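Local atomic coordinates of lumazine protein (Photobacterium kishitanii, PDB entry 3A35), a protein that binds riboflavin, FMN or 6,7-dimethyl-8-ribityllumazine and probably acts as an antenna that shifts the bioluminescence of bacterial luciferase to shorter wavelength. Residues I12-K17 with V58-I63. Sequence-based numbering, arbitrary orientation.
Sequences IKKISK and VVYFDI. With RBF (riboflavin), chain C.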
loop_
_atom_site.group_PDB
_atom_site.type_symbol
_atom_site.label_atom_id
_atom_site.label_comp_id
_atom_site.label_asym_id
_atom_site.label_seq_id
_atom_site.Cartn_x
_atom_site.Cartn_y
_atom_site.Cartn_z
ATOM N N ILE A 12 5.295 11.956 -2.290
ATOM C CA ILE A 12 4.304 12.781 -3.045
ATOM C C ILE A 12 4.850 14.212 -3.206
ATOM O O ILE A 12 5.296 14.844 -2.184
ATOM C CB ILE A 12 2.993 12.827 -2.331
ATOM C CG1 ILE A 12 2.369 11.434 -2.155
ATOM C CG2 ILE A 12 2.011 13.782 -3.056
ATOM C CD1 ILE A 12 1.111 11.420 -1.445
ATOM N N LYS A 13 4.939 14.683 -4.429
ATOM C CA LYS A 13 5.534 16.017 -4.748
ATOM C C LYS A 13 4.405 17.022 -4.999
ATOM O O LYS A 13 4.534 18.228 -4.613
ATOM C CB LYS A 13 6.401 15.825 -5.938
ATOM C CG LYS A 13 7.093 17.094 -6.304
ATOM C CD LYS A 13 8.195 17.057 -7.233
ATOM C CE LYS A 13 9.236 18.239 -7.052
ATOM N NZ LYS A 13 9.991 18.080 -8.394
ATOM N N LYS A 14 3.287 16.598 -5.555
ATOM C CA LYS A 14 2.251 17.525 -6.017
ATOM C C LYS A 14 0.904 16.802 -5.910
ATOM O O LYS A 14 0.824 15.602 -6.168
ATOM C CB LYS A 14 2.383 17.814 -7.566
ATOM C CG LYS A 14 3.676 18.465 -8.014
ATOM C CD LYS A 14 3.590 18.855 -9.528
ATOM C CE LYS A 14 4.863 19.579 -10.024
ATOM N NZ LYS A 14 4.969 19.471 -11.468
ATOM N N ILE A 15 -0.170 17.472 -5.506
ATOM C CA ILE A 15 -1.518 16.918 -5.494
ATOM C C ILE A 15 -2.434 17.970 -6.131
ATOM O O ILE A 15 -2.491 19.120 -5.666
ATOM C CB ILE A 15 -1.965 16.569 -4.166
ATOM C CG1 ILE A 15 -1.020 15.567 -3.487
ATOM C CG2 ILE A 15 -3.485 16.077 -4.141
ATOM C CD1 ILE A 15 -1.393 15.410 -2.082
ATOM N N SER A 16 -3.205 17.564 -7.114
ATOM C CA SER A 16 -4.268 18.422 -7.742
ATOM C C SER A 16 -5.568 17.963 -7.268
ATOM O O SER A 16 -5.876 16.703 -7.454
ATOM C CB SER A 16 -4.210 18.195 -9.240
ATOM O OG SER A 16 -3.006 18.679 -9.857
ATOM N N LYS A 17 -6.317 18.865 -6.575
ATOM C CA LYS A 17 -7.562 18.465 -6.064
ATOM C C LYS A 17 -8.673 18.704 -7.037
ATOM O O LYS A 17 -9.112 19.888 -7.167
ATOM C CB LYS A 17 -7.749 19.265 -4.797
ATOM C CG LYS A 17 -6.500 19.064 -3.803
ATOM C CD LYS A 17 -6.957 18.833 -2.398
ATOM C CE LYS A 17 -5.978 17.817 -1.713
ATOM N NZ LYS A 17 -5.799 16.570 -2.555
ATOM N N VAL A 58 9.335 12.654 -11.560
ATOM C CA VAL A 58 7.976 12.758 -11.019
ATOM C C VAL A 58 7.047 11.931 -11.931
ATOM O O VAL A 58 6.920 12.202 -13.142
ATOM C CB VAL A 58 7.501 14.173 -10.908
ATOM C CG1 VAL A 58 6.116 14.267 -10.249
ATOM C CG2 VAL A 58 8.533 15.031 -10.093
ATOM N N VAL A 59 6.379 10.958 -11.285
ATOM C CA VAL A 59 5.461 10.096 -11.987
ATOM C C VAL A 59 4.088 10.413 -11.521
ATOM O O VAL A 59 3.797 10.513 -10.326
ATOM C CB VAL A 59 5.834 8.634 -11.605
ATOM C CG1 VAL A 59 4.887 7.664 -12.330
ATOM C CG2 VAL A 59 7.282 8.284 -12.047
ATOM N N TYR A 60 3.181 10.650 -12.469
ATOM C CA TYR A 60 1.851 11.101 -12.181
ATOM C C TYR A 60 0.749 10.025 -12.370
ATOM O O TYR A 60 0.801 9.206 -13.318
ATOM C CB TYR A 60 1.486 12.268 -13.141
ATOM C CG TYR A 60 2.308 13.558 -12.856
ATOM C CD1 TYR A 60 1.756 14.558 -12.049
ATOM C CD2 TYR A 60 3.564 13.760 -13.432
ATOM C CE1 TYR A 60 2.497 15.770 -11.790
ATOM C CE2 TYR A 60 4.264 14.984 -13.201
ATOM C CZ TYR A 60 3.650 15.860 -12.432
ATOM O OH TYR A 60 4.344 17.078 -12.100
ATOM N N PHE A 61 -0.211 10.079 -11.449
ATOM C CA PHE A 61 -1.350 9.159 -11.470
ATOM C C PHE A 61 -2.588 9.935 -11.243
ATOM O O PHE A 61 -2.641 10.843 -10.410
ATOM C CB PHE A 61 -1.232 8.097 -10.287
ATOM C CG PHE A 61 0.013 7.260 -10.334
ATOM C CD1 PHE A 61 -0.007 6.037 -11.050
ATOM C CD2 PHE A 61 1.161 7.681 -9.718
ATOM C CE1 PHE A 61 1.113 5.258 -11.129
ATOM C CE2 PHE A 61 2.356 6.841 -9.802
ATOM C CZ PHE A 61 2.296 5.665 -10.483
ATOM N N ASP A 62 -3.688 9.550 -11.910
ATOM C CA ASP A 62 -5.016 10.014 -11.501
ATOM C C ASP A 62 -5.758 9.041 -10.605
ATOM O O ASP A 62 -5.807 7.795 -11.010
ATOM C CB ASP A 62 -5.823 10.273 -12.797
ATOM C CG ASP A 62 -5.436 11.492 -13.522
ATOM O OD1 ASP A 62 -5.079 12.509 -12.862
ATOM O OD2 ASP A 62 -5.525 11.611 -14.785
ATOM N N ILE A 63 -6.251 9.495 -9.496
ATOM C CA ILE A 63 -6.986 8.636 -8.601
ATOM C C ILE A 63 -8.440 9.078 -8.825
ATOM O O ILE A 63 -8.823 10.193 -8.504
ATOM C CB ILE A 63 -6.539 8.848 -7.135
ATOM C CG1 ILE A 63 -4.993 8.441 -7.023
ATOM C CG2 ILE A 63 -7.291 7.933 -6.169
ATOM C CD1 ILE A 63 -4.123 9.508 -6.962
HETATM N N1 RBF C . -8.011 3.373 -10.152
HETATM C C2 RBF C . -7.711 4.687 -10.211
HETATM O O2 RBF C . -8.262 5.518 -9.425
HETATM N N3 RBF C . -6.750 5.211 -11.068
HETATM C C4 RBF C . -6.021 4.367 -11.940
HETATM O O4 RBF C . -5.174 4.886 -12.679
HETATM C C4A RBF C . -6.417 3.017 -11.909
HETATM N N5 RBF C . -5.778 2.138 -12.866
HETATM C C5A RBF C . -6.154 0.797 -12.822
HETATM C C6 RBF C . -5.629 -0.017 -13.831
HETATM C C7 RBF C . -6.055 -1.374 -13.787
HETATM C C7M RBF C . -5.507 -2.253 -14.948
HETATM C C8 RBF C . -6.885 -1.885 -12.836
HETATM C C8M RBF C . -7.212 -3.318 -12.849
HETATM C C9 RBF C . -7.400 -1.034 -11.796
HETATM C C9A RBF C . -7.095 0.329 -11.859
HETATM N N10 RBF C . -7.673 1.238 -10.909
HETATM C C10 RBF C . -7.356 2.567 -11.023
HETATM C "C1'" RBF C . -8.671 0.851 -10.000
HETATM C "C2'" RBF C . -8.227 0.687 -8.560
HETATM O "O2'" RBF C . -7.108 -0.259 -8.509
HETATM C "C3'" RBF C . -9.285 0.170 -7.736
HETATM O "O3'" RBF C . -10.409 1.194 -7.891
HETATM C "C4'" RBF C . -8.990 0.219 -6.227
HETATM O "O4'" RBF C . -8.024 -0.806 -5.906
HETATM C "C5'" RBF C . -10.241 -0.037 -5.377
HETATM O "O5'" RBF C . -9.995 0.130 -3.980
#
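With CG set opposite the carbonyl carbon (chi1 -62°) and every later carbon extended, Lys-14 carries NZ out to the hydroxyl of Tyr-60, meeting its side chain at a slant; the tyrosine's own chi1 of -68° swings the ring, and with it the phenol oxygen, toward the lysine strand. NZ donates a short hydrogen bond to OH of Tyr-60 at 2.6 Å, arriving at the rim of the ring and in its plane. The methylenes come along: CD of Lys-14 lies 3.2 Å from OH of Tyr-60. Tyrosine suits this place because its long flat ring can pack among buried neighbours, such as Arg-53 of strand 47-55, and still bring a hydroxyl within reach of the lysine. The nearby ammonium would be expected to polarise the phenol and make it somewhat more acidic. Beside this pair, Lys-13 runs out extended and lays CD 3.5 Å from CG2 of Val-58, at about a right angle. Here the aliphatic part of an exposed lysine covers a buried, compact valine.

Both lysines can reach the same way because they face Gly-25 of strand 22-27 as a classic beta bulge. That strand lies between 12-17 and 58-63, so the two meet through long side chains, without direct backbone pairing. Farther along, the carbonyl O of Asp-62 accepts a hydrogen bond from N3 of riboflavin (2.8 Å), and its carboxylate forms a salt bridge with Arg-23. The contact thus bridges strands one and five of the N-terminal six-stranded antiparallel barrel, the lumazine-binding domain that here holds riboflavin, as in the homologous riboflavin synthase.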